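Local atomic coordinates of CG8862 (Drosophila melanogaster, PDB entry 3ISM), a protein that probably cleaves DNA and RNA as a magnesium-dependent mitochondrial endonuclease of the non-specific nuclease family with a His-Me finger active site. Residues V193-S198 against L203-Y208; M23-P28 against N153-T158. One frame throughout, in Å; residues are numbered along the deposited sequence.

Interaction 1: residues V193-S198 against L203-Y208; sequences VIVGES and LHMESY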
loop_
_atom_site.group_PDB
_atom_site.type_symbol
_atom_site.label_atom_id
_atom_site.label_comp_id
_atom_site.label_asym_id
_atom_site.label_seq_id
_atom_site.Cartn_x
_atom_site.Cartn_y
_atom_site.Cartn_z
ATOM N N VAL B 193 -4.270 7.541 -17.398
ATOM C CA VAL B 193 -5.501 8.303 -17.479
ATOM C C VAL B 193 -5.160 9.599 -18.200
ATOM O O VAL B 193 -4.256 10.314 -17.791
ATOM C CB VAL B 193 -6.152 8.541 -16.073
ATOM C CG1 VAL B 193 -7.441 9.370 -16.214
ATOM C CG2 VAL B 193 -6.469 7.205 -15.396
ATOM N N ILE B 194 -5.897 9.878 -19.279
ATOM C CA ILE B 194 -5.491 10.826 -20.318
ATOM C C ILE B 194 -6.615 11.821 -20.657
ATOM O O ILE B 194 -7.769 11.425 -20.811
ATOM C CB ILE B 194 -5.148 10.043 -21.624
ATOM C CG1 ILE B 194 -4.137 8.910 -21.359
ATOM C CG2 ILE B 194 -4.677 10.972 -22.728
ATOM C CD1 ILE B 194 -4.404 7.653 -22.187
ATOM N N VAL B 195 -6.285 13.102 -20.788
ATOM C CA VAL B 195 -7.250 14.079 -21.275
ATOM C C VAL B 195 -6.648 14.841 -22.443
ATOM O O VAL B 195 -5.573 15.422 -22.317
ATOM C CB VAL B 195 -7.699 15.069 -20.146
ATOM C CG1 VAL B 195 -8.362 16.336 -20.717
ATOM C CG2 VAL B 195 -8.629 14.381 -19.164
ATOM N N GLY B 196 -7.339 14.819 -23.581
ATOM C CA GLY B 196 -6.954 15.617 -24.740
ATOM C C GLY B 196 -7.855 16.824 -24.884
ATOM O O GLY B 196 -9.062 16.740 -24.647
ATOM N N GLU B 197 -7.258 17.952 -25.260
ATOM C CA GLU B 197 -7.989 19.184 -25.543
ATOM C C GLU B 197 -8.067 19.364 -27.048
ATOM O O GLU B 197 -7.033 19.490 -27.699
ATOM C CB GLU B 197 -7.258 20.391 -24.953
ATOM C CG GLU B 197 -7.039 20.350 -23.449
ATOM C CD GLU B 197 -6.233 21.538 -22.949
ATOM O OE1 GLU B 197 -5.745 22.331 -23.781
ATOM O OE2 GLU B 197 -6.075 21.677 -21.722
ATOM N N SER B 198 -9.278 19.374 -27.602
ATOM C CA SER B 198 -9.458 19.570 -29.043
ATOM C C SER B 198 -9.316 21.042 -29.405
ATOM O O SER B 198 -9.072 21.877 -28.526
ATOM C CB SER B 198 -10.813 19.032 -29.500
ATOM O OG SER B 198 -10.864 17.623 -29.359
ATOM N N LEU B 203 -13.160 18.614 -24.182
ATOM C CA LEU B 203 -12.223 17.781 -23.467
ATOM C C LEU B 203 -12.605 16.311 -23.658
ATOM O O LEU B 203 -13.778 15.952 -23.576
ATOM C CB LEU B 203 -12.196 18.180 -21.993
ATOM C CG LEU B 203 -11.859 19.652 -21.688
ATOM C CD1 LEU B 203 -11.917 19.938 -20.192
ATOM C CD2 LEU B 203 -10.500 20.050 -22.242
ATOM N N HIS B 204 -11.609 15.474 -23.936
ATOM C CA HIS B 204 -11.835 14.052 -24.176
ATOM C C HIS B 204 -10.936 13.233 -23.279
ATOM O O HIS B 204 -9.723 13.423 -23.283
ATOM C CB HIS B 204 -11.539 13.688 -25.630
ATOM C CG HIS B 204 -12.272 14.532 -26.622
ATOM N ND1 HIS B 204 -13.398 14.096 -27.281
ATOM C CD2 HIS B 204 -12.051 15.799 -27.045
ATOM C CE1 HIS B 204 -13.831 15.051 -28.087
ATOM N NE2 HIS B 204 -13.026 16.092 -27.967
ATOM N N MET B 205 -11.524 12.307 -22.539
ATOM C CA MET B 205 -10.747 11.452 -21.629
ATOM C C MET B 205 -10.623 10.006 -22.107
ATOM O O MET B 205 -11.571 9.440 -22.642
ATOM C CB MET B 205 -11.349 11.484 -20.229
ATOM C CG MET B 205 -10.619 10.623 -19.224
ATOM S SD MET B 205 -11.301 10.792 -17.589
ATOM C CE MET B 205 -10.614 12.360 -17.073
ATOM N N GLU B 206 -9.445 9.427 -21.914
ATOM C CA GLU B 206 -9.224 7.993 -22.107
ATOM C C GLU B 206 -8.568 7.441 -20.849
ATOM O O GLU B 206 -7.789 8.126 -20.200
ATOM C CB GLU B 206 -8.302 7.722 -23.318
ATOM C CG GLU B 206 -8.845 8.189 -24.654
ATOM C CD GLU B 206 -7.994 7.760 -25.847
ATOM O OE1 GLU B 206 -6.964 7.067 -25.673
ATOM O OE2 GLU B 206 -8.356 8.134 -26.972
ATOM N N SER B 207 -8.889 6.202 -20.493
ATOM C CA SER B 207 -8.190 5.556 -19.383
ATOM C C SER B 207 -8.060 4.061 -19.598
ATOM O O SER B 207 -9.010 3.398 -20.030
ATOM C CB SER B 207 -8.856 5.862 -18.033
ATOM O OG SER B 207 -10.226 5.552 -18.057
ATOM N N TYR B 208 -6.874 3.549 -19.275
ATOM C CA TYR B 208 -6.488 2.171 -19.543
ATOM C C TYR B 208 -5.900 1.574 -18.277
ATOM O O TYR B 208 -5.247 2.276 -17.513
ATOM C CB TYR B 208 -5.412 2.117 -20.634
ATOM C CG TYR B 208 -5.823 2.723 -21.952
ATOM C CD1 TYR B 208 -6.253 1.917 -23.002
ATOM C CD2 TYR B 208 -5.772 4.107 -22.153
ATOM C CE1 TYR B 208 -6.632 2.471 -24.211
ATOM C CE2 TYR B 208 -6.149 4.667 -23.352
ATOM C CZ TYR B 208 -6.572 3.846 -24.378
ATOM O OH TYR B 208 -6.964 4.403 -25.558
#
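Ile194 and Glu206 form a hydrogen-bonded pair of the antiparallel beta hairpin made by strands 189-197 and 203-211 in the large mixed sheet of the nuclease. Ile194 N gives its hydrogen to Glu206 O at 2.7 Å, and Glu206 N returns a bond to Ile194 O. Two residues on, Gly196 and His204 repeat the exchange, with Gly196 N 2.8 Å from His204 O. The opposite edge of 193-198 is satisfied by strand 153-161, through backbone bonds of Val193 with Cys157, Val195 with Tyr155 and Glu197 with Asn153, while the outer edge of 203-208 bonds Thr249 and Thr250 through Leu203 and Met205. Among side chains, His204 ND1 bonds Thr250 OG1, Ser207 OG bonds Val226 O, and Glu197 OE2 takes Tyr25 OH and a salt bridge from Lys24. On the other face from Glu197, Val195 and Met205, Ile194, with CG1 anti to the carbonyl carbon (chi1 -52°), brings CD1 to the edge of the Tyr208 ring, 3.6 Å from Tyr208 CE2; helix 136-146 meets the two through Val144 and Leu140. Glu206 OE1 accepts from His143 NE2 and also from Tyr208 OH at 2.7 Å, the hydroxyl arriving from above the carboxylate plane, 56° out of it.

Interaction 2: residues M23-P28 against N153-T158; sequences MKYGFP and NVYVCT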
loop_
_atom_site.group_PDB
_atom_site.type_symbol
_atom_site.label_atom_id
_atom_site.label_comp_id
_atom_site.label_asym_id
_atom_site.label_seq_id
_atom_site.Cartn_x
_atom_site.Cartn_y
_atom_site.Cartn_z
ATOM N N MET B 23 0.495 20.476 -14.297
ATOM C CA MET B 23 -0.529 20.169 -13.291
ATOM C C MET B 23 -1.760 21.063 -13.386
ATOM O O MET B 23 -2.411 21.343 -12.378
ATOM C CB MET B 23 0.054 20.258 -11.873
ATOM C CG MET B 23 1.327 19.439 -11.646
ATOM S SD MET B 23 1.199 17.690 -12.115
ATOM C CE MET B 23 -0.049 17.096 -10.978
ATOM N N LYS B 24 -2.069 21.503 -14.598
ATOM C CA LYS B 24 -3.247 22.313 -14.913
ATOM C C LYS B 24 -4.566 21.809 -14.296
ATOM O O LYS B 24 -5.375 22.596 -13.793
ATOM C CB LYS B 24 -3.401 22.367 -16.433
ATOM C CG LYS B 24 -4.614 23.131 -16.928
ATOM C CD LYS B 24 -4.551 23.283 -18.432
ATOM C CE LYS B 24 -5.804 23.885 -18.982
ATOM N NZ LYS B 24 -5.615 24.201 -20.426
ATOM N N TYR B 25 -4.777 20.500 -14.359
ATOM C CA TYR B 25 -6.048 19.914 -13.947
ATOM C C TYR B 25 -6.048 19.342 -12.527
ATOM O O TYR B 25 -6.988 18.658 -12.130
ATOM C CB TYR B 25 -6.496 18.871 -14.974
ATOM C CG TYR B 25 -6.874 19.499 -16.304
ATOM C CD1 TYR B 25 -6.150 19.221 -17.464
ATOM C CD2 TYR B 25 -7.933 20.401 -16.393
ATOM C CE1 TYR B 25 -6.481 19.812 -18.682
ATOM C CE2 TYR B 25 -8.290 20.988 -17.619
ATOM C CZ TYR B 25 -7.555 20.684 -18.756
ATOM O OH TYR B 25 -7.888 21.257 -19.957
ATOM N N GLY B 26 -5.001 19.633 -11.763
ATOM C CA GLY B 26 -4.960 19.244 -10.355
ATOM C C GLY B 26 -3.937 18.174 -10.070
ATOM O O GLY B 26 -3.385 17.570 -10.994
ATOM N N PHE B 27 -3.692 17.946 -8.784
ATOM C CA PHE B 27 -2.782 16.911 -8.314
ATOM C C PHE B 27 -3.533 15.647 -7.908
ATOM O O PHE B 27 -4.403 15.715 -7.052
ATOM C CB PHE B 27 -2.001 17.428 -7.086
ATOM C CG PHE B 27 -0.936 18.445 -7.419
ATOM C CD1 PHE B 27 0.408 18.124 -7.268
ATOM C CD2 PHE B 27 -1.276 19.718 -7.864
ATOM C CE1 PHE B 27 1.410 19.055 -7.565
ATOM C CE2 PHE B 27 -0.284 20.664 -8.172
ATOM C CZ PHE B 27 1.069 20.321 -8.019
ATOM N N PRO B 28 -3.180 14.482 -8.488
ATOM C CA PRO B 28 -3.791 13.219 -8.012
ATOM C C PRO B 28 -3.609 12.948 -6.505
ATOM O O PRO B 28 -4.502 12.373 -5.862
ATOM C CB PRO B 28 -3.070 12.142 -8.841
ATOM C CG PRO B 28 -2.658 12.881 -10.103
ATOM C CD PRO B 28 -2.225 14.236 -9.584
ATOM N N ASN B 153 -2.982 19.430 -27.117
ATOM C CA ASN B 153 -2.406 19.237 -25.806
ATOM C C ASN B 153 -2.960 17.957 -25.211
ATOM O O ASN B 153 -4.178 17.746 -25.194
ATOM C CB ASN B 153 -2.713 20.436 -24.901
ATOM C CG ASN B 153 -2.075 21.731 -25.405
ATOM O OD1 ASN B 153 -0.914 22.008 -25.109
ATOM N ND2 ASN B 153 -2.833 22.521 -26.182
ATOM N N VAL B 154 -2.064 17.088 -24.764
ATOM C CA VAL B 154 -2.449 15.804 -24.180
ATOM C C VAL B 154 -1.885 15.706 -22.767
ATOM O O VAL B 154 -0.670 15.787 -22.583
ATOM C CB VAL B 154 -1.932 14.620 -25.044
ATOM C CG1 VAL B 154 -2.145 13.289 -24.336
ATOM C CG2 VAL B 154 -2.606 14.623 -26.422
ATOM N N TYR B 155 -2.759 15.559 -21.773
ATOM C CA TYR B 155 -2.309 15.446 -20.386
ATOM C C TYR B 155 -2.473 14.010 -19.935
ATOM O O TYR B 155 -3.505 13.385 -20.197
ATOM C CB TYR B 155 -3.087 16.393 -19.462
ATOM C CG TYR B 155 -2.915 17.860 -19.779
ATOM C CD1 TYR B 155 -2.055 18.661 -19.032
ATOM C CD2 TYR B 155 -3.618 18.447 -20.824
ATOM C CE1 TYR B 155 -1.896 20.016 -19.323
ATOM C CE2 TYR B 155 -3.464 19.795 -21.123
ATOM C CZ TYR B 155 -2.607 20.568 -20.371
ATOM O OH TYR B 155 -2.477 21.899 -20.683
ATOM N N VAL B 156 -1.455 13.475 -19.280
ATOM C CA VAL B 156 -1.464 12.060 -18.932
ATOM C C VAL B 156 -0.844 11.764 -17.563
ATOM O O VAL B 156 0.237 12.259 -17.224
ATOM C CB VAL B 156 -0.854 11.159 -20.082
ATOM C CG1 VAL B 156 0.513 11.684 -20.519
ATOM C CG2 VAL B 156 -0.784 9.683 -19.667
ATOM N N CYS B 157 -1.580 10.980 -16.786
ATOM C CA CYS B 157 -1.128 10.449 -15.519
ATOM C C CYS B 157 -0.942 8.943 -15.634
ATOM O O CYS B 157 -1.844 8.222 -16.077
ATOM C CB CYS B 157 -2.151 10.747 -14.422
ATOM S SG CYS B 157 -1.592 10.247 -12.767
ATOM N N THR B 158 0.238 8.483 -15.235
ATOM C CA THR B 158 0.654 7.092 -15.361
ATOM C C THR B 158 1.055 6.619 -13.970
ATOM O O THR B 158 1.703 7.366 -13.248
ATOM C CB THR B 158 1.895 6.988 -16.297
ATOM O OG1 THR B 158 1.578 7.522 -17.596
ATOM C CG2 THR B 158 2.357 5.542 -16.431
#
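CG is anti to the carbonyl carbon in both Tyr25 (chi1 -68°) and Tyr155 (chi1 -62°), which leaves each ring beside its own backbone N; from there the two side chains cross at about a right angle and their rings form a T-shaped pair. Tyr25 supplies the edge: its CE1 sits over one face of the Tyr155 ring, displaced toward the rim, 3.8 Å from Tyr155 CD2. The centroids are 5.2 Å apart and the planes stand at 80°. Lys24 runs extended across Tyr155, its CD methylene 3.4 Å from Tyr155 OH, while its CG lies over the centre of the neighbouring Tyr25 ring. The aliphatic chain thus packs against both aromatics, and the polar ends of Lys24 and Tyr25 go on to Glu197. A type I turn from Met23 to Gly26, closed by Gly26 N to Met23 O at 3.2 Å, sets Lys24 and Tyr25 at its two central positions. Farther along, Pro28 CG rests 3.9 Å from Cys157 SG. Tyr155 also stacks with His56, and a leucine in its place would probably leave the Tyr25 edge without an aromatic face and cost His56 its stacking partner. Pro28 O accepts a bond from Arg45 of the second subunit, so this loop also reaches the dimer partner. The loop after helix 16-22 thus lies on one face of the mixed beta-sheet of this DNA/RNA non-specific endonuclease, a member of the His-Me finger clan, and meets it through a T-shaped tyrosine pair.

Both interactions rest on the same sheet, where strands 153-161 and 189-197 are neighbours, and their centres are about 10 Å apart. Interaction 1 works within the sheet: backbone bonds tie strand to strand, and its residues range from buried to partly exposed. Interaction 2 is mostly buried, with Lys24 at the exposed margin, and lays a loop on the sheet by side chains, chiefly aromatic and apolar. The strands of the two are joined by a probable hydrogen bond from Val193 N to Cys157 O, 2.8 Å long. Glu197 is shared by both interactions, and its OE2 packs 3.3 Å from Tyr155 CE2. Leu203 adds an apolar touch on Tyr25 from the farther strand.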